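Local coordinates for protein CurJ (Moorea producens 3L, PDB 5TZ6) that probably catalyses vinylogous dehydration of a polyketide intermediate in curacin biosynthesis, and is captured here as an inactive variant with a hydroxy-acid ligand bound, at residues Q72-L77 against T136-V141; L77-L82 against W131-T136; V89-V94 against I108-S113. The protein carries 1 engineered substitution. All blocks are in the same frame, centred on the assembly; numbering follows the deposited sequence.

Contact 1: Q72-L77 against T136-V141; sequences QIEDIL and TGKLSV
An antiparallel strand pair of the dehydratase hot-dog fold, broken by a beta bulge, joins Gln72-Leu77 to Thr136-Val141. Gln72 with Ser140 and Glu74 with Lys138 are hydrogen-bonded pairs, each closed by two backbone bonds; Glu74 N to Lys138 O is 2.8 Å. Past Glu74 the register slips by one residue and resumes at Leu77 with Thr136. At the slip Asp75 and Ile76 both face Ile245 of strand 239-250, a G1 bulge. Gly137 lies across from it, its CA 3.4 Å from Asp75 O, at backbone angles that only glycine adopts with ease.

Ile73 and Leu139 form the non-hydrogen-bonded pair between. Their side chains run alongside one another, CG1 of Ile73 4.0 Å from CD1 of Leu139, and Ile73 also packs on helix 51-65. The face carrying Gln72, Glu74, Lys138 and Ser140 is mainly polar. There the Lys138 chain bends at chi3 and chi4 to bring NZ to Glu74 OE1, a salt bridge of 3.2 Å that is weak as a hydrogen bond. Asp75 OD2 lies 4.3 Å from the same NZ. The Gln72 chain is extended beyond CG, and NE2 donates to Ser140 OG over 3.1 Å, with OG 15° out of the amide plane.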
ATOM      1  N   GLN A  72      -8.213   8.515 -20.971  1.00 57.50           N
ATOM      2  CA  GLN A  72      -8.569   9.921 -20.961  1.00 55.79           C
ATOM      3  C   GLN A  72      -8.831  10.375 -19.536  1.00 58.04           C
ATOM      4  O   GLN A  72      -9.391   9.630 -18.720  1.00 58.00           O
ATOM      5  CB  GLN A  72      -9.801  10.195 -21.829  1.00 59.33           C
ATOM      6  CG  GLN A  72     -11.049   9.468 -21.378  1.00 66.10           C
ATOM      7  CD  GLN A  72     -12.220   9.690 -22.315  1.00 75.57           C
ATOM      8  OE1 GLN A  72     -12.049  10.158 -23.442  1.00 74.00           O
ATOM      9  NE2 GLN A  72     -13.418   9.342 -21.857  1.00 90.96           N
ATOM     10  N   ILE A  73      -8.381  11.596 -19.251  1.00 45.25           N
ATOM     11  CA  ILE A  73      -8.567  12.273 -17.979  1.00 48.02           C
ATOM     12  C   ILE A  73      -9.415  13.504 -18.259  1.00 49.48           C
ATOM     13  O   ILE A  73      -9.059  14.317 -19.116  1.00 52.82           O
ATOM     14  CB  ILE A  73      -7.213  12.672 -17.368  1.00 51.53           C
ATOM     15  CG1 ILE A  73      -6.221  11.512 -17.511  1.00 45.90           C
ATOM     16  CG2 ILE A  73      -7.389  13.116 -15.915  1.00 45.37           C
ATOM     17  CD1 ILE A  73      -4.802  11.859 -17.126  1.00 43.32           C
ATOM     18  N   GLU A  74     -10.517  13.655 -17.538  1.00 52.08           N
ATOM     19  CA  GLU A  74     -11.484  14.698 -17.837  1.00 59.81           C
ATOM     20  C   GLU A  74     -11.758  15.552 -16.609  1.00 53.37           C
ATOM     21  O   GLU A  74     -11.602  15.108 -15.468  1.00 42.11           O
ATOM     22  CB  GLU A  74     -12.809  14.123 -18.362  1.00 58.01           C
ATOM     23  CG  GLU A  74     -12.740  13.563 -19.762  1.00 93.14           C
ATOM     24  CD  GLU A  74     -13.961  12.738 -20.105  1.00105.69           C
ATOM     25  OE1 GLU A  74     -14.130  11.647 -19.521  1.00 98.72           O
ATOM     26  OE2 GLU A  74     -14.769  13.193 -20.943  1.00107.54           O
ATOM     27  N   ASP A  75     -12.176  16.790 -16.867  1.00 50.49           N
ATOM     28  CA  ASP A  75     -12.518  17.751 -15.825  1.00 52.65           C
ATOM     29  C   ASP A  75     -11.428  17.824 -14.759  1.00 43.55           C
ATOM     30  O   ASP A  75     -11.677  17.659 -13.561  1.00 44.22           O
ATOM     31  CB  ASP A  75     -13.873  17.405 -15.215  1.00 62.46           C
ATOM     32  CG  ASP A  75     -14.954  17.280 -16.266  1.00 85.86           C
ATOM     33  OD1 ASP A  75     -14.906  18.040 -17.258  1.00 87.51           O
ATOM     34  OD2 ASP A  75     -15.843  16.414 -16.114  1.00109.70           O
ATOM     35  N   ILE A  76     -10.202  18.066 -15.217  1.00 39.56           N
ATOM     36  CA  ILE A  76      -9.043  18.167 -14.337  1.00 44.07           C
ATOM     37  C   ILE A  76      -9.010  19.541 -13.684  1.00 48.44           C
ATOM     38  O   ILE A  76      -9.146  20.568 -14.361  1.00 42.05           O
ATOM     39  CB  ILE A  76      -7.747  17.922 -15.126  1.00 43.72           C
ATOM     40  CG1 ILE A  76      -7.813  16.592 -15.880  1.00 42.88           C
ATOM     41  CG2 ILE A  76      -6.539  17.997 -14.202  1.00 38.39           C
ATOM     42  CD1 ILE A  76      -6.742  16.452 -16.936  1.00 44.46           C
ATOM     43  N   LEU A  77      -8.780  19.568 -12.372  1.00 50.70           N
ATOM     44  CA  LEU A  77      -8.488  20.802 -11.658  1.00 42.44           C
ATOM     45  C   LEU A  77      -7.261  20.580 -10.786  1.00 46.43           C
ATOM     46  O   LEU A  77      -6.975  19.453 -10.367  1.00 41.32           O
ATOM     47  CB  LEU A  77      -9.678  21.257 -10.803  1.00 37.77           C
ATOM     48  CG  LEU A  77     -10.861  21.775 -11.622  1.00 38.70           C
ATOM     49  CD1 LEU A  77     -12.118  21.961 -10.762  1.00 39.95           C
ATOM     50  CD2 LEU A  77     -10.482  23.060 -12.364  1.00 39.43           C
ATOM     51  N   THR A 136      -7.656  16.809  -9.173  1.00 43.32           N
ATOM     52  CA  THR A 136      -8.897  16.061  -9.095  1.00 50.70           C
ATOM     53  C   THR A 136      -9.430  15.886 -10.501  1.00 45.13           C
ATOM     54  O   THR A 136      -9.091  16.654 -11.406  1.00 47.49           O
ATOM     55  CB  THR A 136      -9.925  16.775  -8.207  1.00 49.43           C
ATOM     56  OG1 THR A 136     -10.163  18.088  -8.720  1.00 52.71           O
ATOM     57  CG2 THR A 136      -9.384  16.907  -6.805  1.00 50.66           C
ATOM     58  N   GLY A 137     -10.257  14.864 -10.687  1.00 49.69           N
ATOM     59  CA  GLY A 137     -10.956  14.752 -11.954  1.00 41.53           C
ATOM     60  C   GLY A 137     -11.485  13.345 -12.170  1.00 49.96           C
ATOM     61  O   GLY A 137     -11.701  12.601 -11.223  1.00 40.83           O
ATOM     62  N   LYS A 138     -11.669  13.006 -13.444  1.00 54.06           N
ATOM     63  CA  LYS A 138     -12.257  11.739 -13.849  1.00 58.94           C
ATOM     64  C   LYS A 138     -11.308  11.017 -14.799  1.00 52.80           C
ATOM     65  O   LYS A 138     -10.555  11.642 -15.542  1.00 51.07           O
ATOM     66  CB  LYS A 138     -13.632  11.988 -14.497  1.00 62.65           C
ATOM     67  CG  LYS A 138     -14.184  10.890 -15.373  1.00 73.14           C
ATOM     68  CD  LYS A 138     -15.699  11.005 -15.433  1.00 81.82           C
ATOM     69  CE  LYS A 138     -16.121  12.374 -15.966  1.00 85.57           C
ATOM     70  NZ  LYS A 138     -16.438  12.369 -17.418  1.00 83.94           N
ATOM     71  N   LEU A 139     -11.339   9.690 -14.767  1.00 51.03           N
ATOM     72  CA  LEU A 139     -10.329   8.883 -15.440  1.00 54.15           C
ATOM     73  C   LEU A 139     -10.996   7.651 -16.023  1.00 60.28           C
ATOM     74  O   LEU A 139     -11.641   6.898 -15.291  1.00 59.82           O
ATOM     75  CB  LEU A 139      -9.228   8.482 -14.455  1.00 60.65           C
ATOM     76  CG  LEU A 139      -8.186   7.460 -14.886  1.00 68.58           C
ATOM     77  CD1 LEU A 139      -7.354   8.019 -16.023  1.00 78.88           C
ATOM     78  CD2 LEU A 139      -7.320   7.095 -13.691  1.00 65.20           C
ATOM     79  N   SER A 140     -10.836   7.428 -17.323  1.00 50.46           N
ATOM     80  CA  SER A 140     -11.492   6.276 -17.922  1.00 53.61           C
ATOM     81  C   SER A 140     -10.731   5.847 -19.163  1.00 60.33           C
ATOM     82  O   SER A 140      -9.904   6.586 -19.698  1.00 56.46           O
ATOM     83  CB  SER A 140     -12.946   6.575 -18.298  1.00 62.44           C
ATOM     84  OG  SER A 140     -13.013   7.502 -19.370  1.00 67.60           O
ATOM     85  N   VAL A 141     -11.053   4.643 -19.638  1.00 58.56           N
ATOM     86  CA  VAL A 141     -10.450   4.165 -20.872  1.00 62.38           C
ATOM     87  C   VAL A 141     -10.944   5.017 -22.037  1.00 64.05           C
ATOM     88  O   VAL A 141     -11.969   5.704 -21.962  1.00 76.58           O
ATOM     89  CB  VAL A 141     -10.761   2.675 -21.095  1.00 70.46           C
ATOM     90  CG1 VAL A 141      -9.934   2.121 -22.244  1.00 77.27           C
ATOM     91  CG2 VAL A 141     -10.498   1.886 -19.823  1.00 67.62           C
TER

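Contact 2: L77-L82 against W131-T136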
ATOM      1  N   LEU A  77      -8.780  19.568 -12.372  1.00 50.70           N
ATOM      2  CA  LEU A  77      -8.488  20.802 -11.658  1.00 42.44           C
ATOM      3  C   LEU A  77      -7.261  20.580 -10.786  1.00 46.43           C
ATOM      4  O   LEU A  77      -6.975  19.453 -10.367  1.00 41.32           O
ATOM      5  CB  LEU A  77      -9.678  21.257 -10.803  1.00 37.77           C
ATOM      6  CG  LEU A  77     -10.861  21.775 -11.622  1.00 38.70           C
ATOM      7  CD1 LEU A  77     -12.118  21.961 -10.762  1.00 39.95           C
ATOM      8  CD2 LEU A  77     -10.482  23.060 -12.364  1.00 39.43           C
ATOM      9  N   PHE A  78      -6.534  21.667 -10.517  1.00 40.11           N
ATOM     10  CA  PHE A  78      -5.328  21.649  -9.690  1.00 47.10           C
ATOM     11  C   PHE A  78      -5.560  22.543  -8.475  1.00 50.20           C
ATOM     12  O   PHE A  78      -5.163  23.716  -8.472  1.00 50.81           O
ATOM     13  CB  PHE A  78      -4.114  22.108 -10.497  1.00 46.30           C
ATOM     14  CG  PHE A  78      -3.883  21.302 -11.748  1.00 49.58           C
ATOM     15  CD1 PHE A  78      -3.406  20.002 -11.679  1.00 51.13           C
ATOM     16  CD2 PHE A  78      -4.138  21.847 -12.994  1.00 50.38           C
ATOM     17  CE1 PHE A  78      -3.196  19.258 -12.833  1.00 46.57           C
ATOM     18  CE2 PHE A  78      -3.924  21.111 -14.150  1.00 53.16           C
ATOM     19  CZ  PHE A  78      -3.450  19.814 -14.072  1.00 42.80           C
ATOM     20  N   PRO A  79      -6.216  22.033  -7.432  1.00 52.14           N
ATOM     21  CA  PRO A  79      -6.588  22.918  -6.310  1.00 43.51           C
ATOM     22  C   PRO A  79      -5.408  23.577  -5.608  1.00 49.63           C
ATOM     23  O   PRO A  79      -5.513  24.743  -5.209  1.00 53.86           O
ATOM     24  CB  PRO A  79      -7.358  21.987  -5.365  1.00 48.83           C
ATOM     25  CG  PRO A  79      -7.783  20.820  -6.212  1.00 41.25           C
ATOM     26  CD  PRO A  79      -6.720  20.660  -7.259  1.00 42.84           C
ATOM     27  N   GLN A  80      -4.285  22.877  -5.458  1.00 54.76           N
ATOM     28  CA  GLN A  80      -3.165  23.368  -4.662  1.00 43.56           C
ATOM     29  C   GLN A  80      -1.860  22.824  -5.225  1.00 45.14           C
ATOM     30  O   GLN A  80      -1.724  21.613  -5.427  1.00 51.87           O
ATOM     31  CB  GLN A  80      -3.305  22.944  -3.194  1.00 51.34           C
ATOM     32  CG  GLN A  80      -2.311  23.603  -2.253  1.00 60.91           C
ATOM     33  CD  GLN A  80      -2.550  23.243  -0.798  1.00 74.98           C
ATOM     34  OE1 GLN A  80      -3.644  22.821  -0.419  1.00 85.06           O
ATOM     35  NE2 GLN A  80      -1.516  23.388   0.023  1.00 83.71           N
ATOM     36  N   ALA A  81      -0.902  23.717  -5.459  1.00 56.99           N
ATOM     37  CA  ALA A  81       0.400  23.311  -5.968  1.00 48.82           C
ATOM     38  C   ALA A  81       1.175  22.533  -4.913  1.00 56.32           C
ATOM     39  O   ALA A  81       1.048  22.773  -3.709  1.00 58.50           O
ATOM     40  CB  ALA A  81       1.212  24.531  -6.403  1.00 51.46           C
ATOM     41  N   LEU A  82       1.986  21.588  -5.378  1.00 52.40           N
ATOM     42  CA  LEU A  82       2.829  20.780  -4.507  1.00 55.54           C
ATOM     43  C   LEU A  82       4.248  21.341  -4.518  1.00 57.05           C
ATOM     44  O   LEU A  82       4.873  21.443  -5.578  1.00 62.56           O
ATOM     45  CB  LEU A  82       2.822  19.319  -4.951  1.00 48.08           C
ATOM     46  CG  LEU A  82       3.865  18.414  -4.296  1.00 52.40           C
ATOM     47  CD1 LEU A  82       3.862  18.581  -2.786  1.00 58.59           C
ATOM     48  CD2 LEU A  82       3.599  16.969  -4.665  1.00 58.94           C
ATOM     49  N   TRP A 131      -2.906  17.344   5.181  1.00 70.91           N
ATOM     50  CA  TRP A 131      -2.739  16.838   3.825  1.00 67.18           C
ATOM     51  C   TRP A 131      -3.276  17.869   2.843  1.00 64.12           C
ATOM     52  O   TRP A 131      -3.974  18.815   3.220  1.00 61.23           O
ATOM     53  CB  TRP A 131      -3.433  15.486   3.637  1.00 59.45           C
ATOM     54  CG  TRP A 131      -4.862  15.465   4.090  1.00 64.22           C
ATOM     55  CD1 TRP A 131      -5.315  15.447   5.380  1.00 70.93           C
ATOM     56  CD2 TRP A 131      -6.026  15.442   3.257  1.00 56.76           C
ATOM     57  NE1 TRP A 131      -6.690  15.419   5.399  1.00 70.80           N
ATOM     58  CE2 TRP A 131      -7.149  15.416   4.108  1.00 67.20           C
ATOM     59  CE3 TRP A 131      -6.227  15.445   1.876  1.00 53.67           C
ATOM     60  CZ2 TRP A 131      -8.452  15.396   3.622  1.00 68.92           C
ATOM     61  CZ3 TRP A 131      -7.518  15.421   1.395  1.00 62.89           C
ATOM     62  CH2 TRP A 131      -8.615  15.400   2.264  1.00 70.99           C
ATOM     63  N   ALA A 132      -2.949  17.665   1.568  1.00 56.76           N
ATOM     64  CA  ALA A 132      -3.283  18.615   0.520  1.00 58.77           C
ATOM     65  C   ALA A 132      -3.747  17.874  -0.726  1.00 54.54           C
ATOM     66  O   ALA A 132      -3.295  16.763  -1.012  1.00 53.10           O
ATOM     67  CB  ALA A 132      -2.089  19.509   0.175  1.00 57.45           C
ATOM     68  N   VAL A 133      -4.662  18.501  -1.462  1.00 51.92           N
ATOM     69  CA  VAL A 133      -5.148  17.972  -2.732  1.00 47.46           C
ATOM     70  C   VAL A 133      -4.476  18.738  -3.864  1.00 47.96           C
ATOM     71  O   VAL A 133      -4.520  19.977  -3.909  1.00 58.25           O
ATOM     72  CB  VAL A 133      -6.680  18.069  -2.827  1.00 58.82           C
ATOM     73  CG1 VAL A 133      -7.161  17.538  -4.163  1.00 61.72           C
ATOM     74  CG2 VAL A 133      -7.326  17.303  -1.684  1.00 61.16           C
ATOM     75  N   HIS A 134      -3.840  18.005  -4.775  1.00 47.66           N
ATOM     76  CA  HIS A 134      -3.117  18.615  -5.877  1.00 52.09           C
ATOM     77  C   HIS A 134      -3.778  18.419  -7.227  1.00 50.83           C
ATOM     78  O   HIS A 134      -3.514  19.208  -8.143  1.00 52.58           O
ATOM     79  CB  HIS A 134      -1.688  18.063  -5.937  1.00 51.30           C
ATOM     80  CG  HIS A 134      -0.957  18.185  -4.640  1.00 58.94           C
ATOM     81  ND1 HIS A 134      -0.786  19.394  -3.998  1.00 55.49           N
ATOM     82  CD2 HIS A 134      -0.365  17.254  -3.855  1.00 61.12           C
ATOM     83  CE1 HIS A 134      -0.113  19.202  -2.877  1.00 66.97           C
ATOM     84  NE2 HIS A 134       0.153  17.913  -2.767  1.00 63.69           N
ATOM     85  N   ALA A 135      -4.634  17.411  -7.376  1.00 48.42           N
ATOM     86  CA  ALA A 135      -5.363  17.319  -8.635  1.00 44.19           C
ATOM     87  C   ALA A 135      -6.613  16.490  -8.420  1.00 45.37           C
ATOM     88  O   ALA A 135      -6.639  15.596  -7.578  1.00 51.40           O
ATOM     89  CB  ALA A 135      -4.500  16.710  -9.751  1.00 45.32           C
ATOM     90  N   THR A 136      -7.656  16.809  -9.173  1.00 43.32           N
ATOM     91  CA  THR A 136      -8.897  16.061  -9.095  1.00 50.70           C
ATOM     92  C   THR A 136      -9.430  15.886 -10.501  1.00 45.13           C
ATOM     93  O   THR A 136      -9.091  16.654 -11.406  1.00 47.49           O
ATOM     94  CB  THR A 136      -9.925  16.775  -8.207  1.00 49.43           C
ATOM     95  OG1 THR A 136     -10.163  18.088  -8.720  1.00 52.71           O
ATOM     96  CG2 THR A 136      -9.384  16.907  -6.805  1.00 50.66           C
TER
HETATM   97  O   HOH W   1      -1.461  20.961  -8.529  1.00 50.71           O
HETATM   98  O   HOH W   2      -5.600  21.520  -1.072  1.00 70.59           O
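The loop that follows strand 71-77 continues alongside strand 132-141 near the ligand pocket, and its main grip is the imidazole of His134, held by Gln80 and Leu82. CG of His134 is anti to the carbonyl carbon, beside the backbone N (chi1 -53°), and ND1 donates to Gln80 O, 2.8 Å away and in the ring plane, although the donor stands 43° above the plane of the carbonyl. Leu82 CB sits over the centre of one ring face, 3.6 Å from the centroid, a CH-pi contact. Ala132 O lies toward the rim of the opposite face. NE2 of His134 is hydrogen-bonded to Ser109 OG of strand 102-110.

Water 1 donates to both Gln80 O and His134 O. His134 and Ala135 both face Val107, a classic beta bulge in strand 132-141. Before Gln80, CG of Pro79 meets CG1 of Val133 at 3.9 Å, and the Phe78 ring turns its edge to His134 O while CD1 approaches Ala135 CB at 4.0 Å.

Between Gln80 and Leu82 comes Ala81, whose side chain lies about 4 Å from the bound hydroxy acid. Because ND1 is the donor to a carbonyl, it must carry a proton, and with both ring nitrogens engaged the imidazole is fixed in rotation as a polar bridge between this pocket-side loop and strand 102-110.

Contact 3: V89-V94 against I108-S113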
ATOM      1  N   VAL A  89      10.923  15.113   1.485  1.00 82.72           N
ATOM      2  CA  VAL A  89      10.212  14.091   0.724  1.00 76.75           C
ATOM      3  C   VAL A  89       8.750  14.108   1.151  1.00 75.84           C
ATOM      4  O   VAL A  89       8.445  13.988   2.343  1.00 82.22           O
ATOM      5  CB  VAL A  89      10.819  12.689   0.912  1.00 73.37           C
ATOM      6  CG1 VAL A  89      10.825  12.298   2.377  1.00 69.83           C
ATOM      7  CG2 VAL A  89      10.058  11.670   0.085  1.00 73.89           C
ATOM      8  N   ARG A  90       7.851  14.267   0.185  1.00 70.23           N
ATOM      9  CA  ARG A  90       6.413  14.263   0.423  1.00 67.63           C
ATOM     10  C   ARG A  90       5.814  12.960  -0.086  1.00 67.39           C
ATOM     11  O   ARG A  90       6.101  12.545  -1.214  1.00 62.61           O
ATOM     12  CB  ARG A  90       5.742  15.450  -0.270  1.00 67.18           C
ATOM     13  CG  ARG A  90       6.155  16.804   0.261  1.00 73.89           C
ATOM     14  CD  ARG A  90       5.339  17.202   1.475  1.00 75.68           C
ATOM     15  NE  ARG A  90       3.918  17.293   1.159  1.00 74.78           N
ATOM     16  CZ  ARG A  90       3.045  18.019   1.852  1.00 79.61           C
ATOM     17  NH1 ARG A  90       3.455  18.726   2.897  1.00 79.74           N
ATOM     18  NH2 ARG A  90       1.765  18.047   1.499  1.00 79.85           N
ATOM     19  N   THR A  91       5.003  12.308   0.749  1.00 60.50           N
ATOM     20  CA  THR A  91       4.226  11.166   0.284  1.00 55.47           C
ATOM     21  C   THR A  91       3.057  11.642  -0.569  1.00 58.41           C
ATOM     22  O   THR A  91       2.270  12.496  -0.147  1.00 58.31           O
ATOM     23  CB  THR A  91       3.711  10.332   1.458  1.00 62.98           C
ATOM     24  OG1 THR A  91       4.817   9.819   2.209  1.00 68.25           O
ATOM     25  CG2 THR A  91       2.878   9.161   0.948  1.00 62.11           C
ATOM     26  N   VAL A  92       2.934  11.069  -1.762  1.00 54.44           N
ATOM     27  CA  VAL A  92       1.887  11.410  -2.715  1.00 51.45           C
ATOM     28  C   VAL A  92       1.066  10.167  -3.001  1.00 54.07           C
ATOM     29  O   VAL A  92       1.623   9.099  -3.287  1.00 62.99           O
ATOM     30  CB  VAL A  92       2.472  11.980  -4.017  1.00 55.79           C
ATOM     31  CG1 VAL A  92       1.365  12.230  -5.024  1.00 46.30           C
ATOM     32  CG2 VAL A  92       3.231  13.257  -3.724  1.00 52.84           C
ATOM     33  N   GLN A  93      -0.253  10.305  -2.927  1.00 52.52           N
ATOM     34  CA  GLN A  93      -1.171   9.210  -3.192  1.00 50.54           C
ATOM     35  C   GLN A  93      -2.158   9.617  -4.273  1.00 56.02           C
ATOM     36  O   GLN A  93      -2.593  10.775  -4.333  1.00 47.78           O
ATOM     37  CB  GLN A  93      -1.937   8.794  -1.942  1.00 45.12           C
ATOM     38  CG  GLN A  93      -1.093   8.201  -0.838  1.00 46.08           C
ATOM     39  CD  GLN A  93      -1.929   7.883   0.384  1.00 56.54           C
ATOM     40  OE1 GLN A  93      -2.984   8.483   0.595  1.00 60.60           O
ATOM     41  NE2 GLN A  93      -1.480   6.920   1.182  1.00 60.02           N
ATOM     42  N   VAL A  94      -2.459   8.661  -5.148  1.00 54.06           N
ATOM     43  CA  VAL A  94      -3.578   8.734  -6.076  1.00 48.56           C
ATOM     44  C   VAL A  94      -4.702   7.883  -5.510  1.00 59.70           C
ATOM     45  O   VAL A  94      -4.507   6.694  -5.220  1.00 67.39           O
ATOM     46  CB  VAL A  94      -3.177   8.247  -7.476  1.00 51.39           C
ATOM     47  CG1 VAL A  94      -4.380   8.287  -8.411  1.00 48.72           C
ATOM     48  CG2 VAL A  94      -2.041   9.098  -8.022  1.00 52.28           C
ATOM     49  N   ILE A 108      -3.300  13.580  -3.873  1.00 48.25           N
ATOM     50  CA  ILE A 108      -3.060  14.268  -2.608  1.00 53.29           C
ATOM     51  C   ILE A 108      -1.634  13.973  -2.150  1.00 51.39           C
ATOM     52  O   ILE A 108      -0.961  13.085  -2.672  1.00 52.82           O
ATOM     53  CB  ILE A 108      -4.053  13.846  -1.504  1.00 50.92           C
ATOM     54  CG1 ILE A 108      -3.742  12.430  -1.020  1.00 45.75           C
ATOM     55  CG2 ILE A 108      -5.489  13.930  -2.003  1.00 48.73           C
ATOM     56  CD1 ILE A 108      -4.585  12.012   0.160  1.00 49.03           C
ATOM     57  N   SER A 109      -1.179  14.729  -1.149  1.00 51.95           N
ATOM     58  CA  SER A 109       0.122  14.484  -0.535  1.00 55.61           C
ATOM     59  C   SER A 109       0.104  14.917   0.925  1.00 60.85           C
ATOM     60  O   SER A 109      -0.785  15.646   1.375  1.00 62.72           O
ATOM     61  CB  SER A 109       1.239  15.217  -1.277  1.00 60.31           C
ATOM     62  OG  SER A 109       1.212  16.589  -0.945  1.00 61.26           O
ATOM     63  N   PHE A 110       1.119  14.460   1.659  1.00 57.35           N
ATOM     64  CA  PHE A 110       1.269  14.735   3.083  1.00 59.31           C
ATOM     65  C   PHE A 110       2.687  14.367   3.500  1.00 57.79           C
ATOM     66  O   PHE A 110       3.394  13.645   2.789  1.00 68.43           O
ATOM     67  CB  PHE A 110       0.238  13.967   3.927  1.00 67.30           C
ATOM     68  CG  PHE A 110       0.207  12.479   3.667  1.00 70.09           C
ATOM     69  CD1 PHE A 110      -0.661  11.944   2.726  1.00 71.29           C
ATOM     70  CD2 PHE A 110       1.036  11.617   4.369  1.00 73.04           C
ATOM     71  CE1 PHE A 110      -0.699  10.575   2.486  1.00 65.56           C
ATOM     72  CE2 PHE A 110       1.002  10.250   4.136  1.00 71.64           C
ATOM     73  CZ  PHE A 110       0.133   9.729   3.193  1.00 68.15           C
ATOM     74  N   ASP A 111       3.100  14.883   4.657  1.00 87.03           N
ATOM     75  CA  ASP A 111       4.451  14.669   5.163  1.00102.75           C
ATOM     76  C   ASP A 111       4.438  13.408   6.021  1.00116.93           C
ATOM     77  O   ASP A 111       3.784  13.370   7.068  1.00114.59           O
ATOM     78  CB  ASP A 111       4.918  15.880   5.965  1.00112.25           C
ATOM     79  CG  ASP A 111       6.429  15.959   6.087  1.00130.20           C
ATOM     80  OD1 ASP A 111       7.081  14.898   6.189  1.00136.52           O
ATOM     81  OD2 ASP A 111       6.964  17.088   6.094  1.00137.58           O
ATOM     82  N   ASP A 112       5.165  12.378   5.578  1.00136.12           N
ATOM     83  CA  ASP A 112       5.099  11.085   6.254  1.00145.24           C
ATOM     84  C   ASP A 112       5.824  11.122   7.594  1.00147.45           C
ATOM     85  O   ASP A 112       5.363  10.522   8.573  1.00147.21           O
ATOM     86  CB  ASP A 112       5.673   9.991   5.352  1.00154.48           C
ATOM     87  CG  ASP A 112       4.942   8.668   5.505  1.00158.40           C
ATOM     88  OD1 ASP A 112       4.424   8.393   6.607  1.00161.93           O
ATOM     89  OD2 ASP A 112       4.871   7.907   4.516  1.00158.38           O
ATOM     90  N   SER A 113       6.959  11.815   7.659  1.00149.10           N
ATOM     91  CA  SER A 113       7.729  11.926   8.894  1.00156.43           C
ATOM     92  C   SER A 113       7.017  12.900   9.824  1.00160.73           C
ATOM     93  O   SER A 113       6.992  14.108   9.569  1.00161.52           O
ATOM     94  CB  SER A 113       9.154  12.381   8.598  1.00157.00           C
ATOM     95  OG  SER A 113      10.013  12.098   9.690  1.00162.82           O
TER
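Ile108 pairs with Gln93 by two backbone bonds, Gln93 N to Ile108 O and Ile108 N to Gln93 O, both 2.9 Å. CD1 of Ile108 reaches toward Gln93 OE1 on the same sheet face, and Leu20 of the second subunit packs against Ile108.

Ser109 turns to the other face, opposite Val92, whose CG2 lies 3.7 Å from Ser109 CB. The Ser109 hydroxyl is gripped twice: Arg90 NH2 donates to OG over 2.9 Å, nearly straight at 168° and in the guanidinium plane, and OG is also hydrogen-bonded to His134 NE2. The Arg90 chain is bent at chi2 and chi3, and one face of its guanidinium lies over Phe110 CA and Asp111 N.

These are the two arms of the beta hairpin 90-99/102-110 in the hot-dog fold, and Phe110 makes the next hydrogen-bonded pair, with Thr91. Its CG sits between the backbone N and carbonyl carbon (chi1 53°), from where the ring lies over the Thr91 side chain: CB of Thr91 is 4.1 Å from the ring centroid, a CH-pi contact, and CG2 is 3.6 Å from CZ of Phe110. The ring edge meets the Gln93 amide, CE1 of Phe110 to CD of Gln93 being 3.6 Å, with the two planes 87° apart. That amide is held by Glu27 and by Ser18 and Gln17 of the second subunit.

Beyond the pairing Asp112 is poorly ordered; as modelled, Thr91 OG1 donates to the anti side of Asp112 OD2 at 3.0 Å.

Overall arrangement
The three contacts follow neighbouring antiparallel strands, in the order 90-99, 102-110, 132-141 and 71-77. Contacts 1 and 2 share Leu77 and Thr136 and follow each other along strand 132-141, their centres about 14 Å apart. The centre of contact 3 is about 12 Å from that of contact 2 and about 21 Å from that of contact 1. Along the chain the first segments come in the order 1, 2, 3 and their partners in reverse, so contact 3 closes the shortest loop and contact 1 the longest. Contacts 2 and 3 touch, Ala132 O being 2.9 Å from Ser109 N. The series connects strands beside the subunit interface at contact 3 with the ligand-side loop at contact 2.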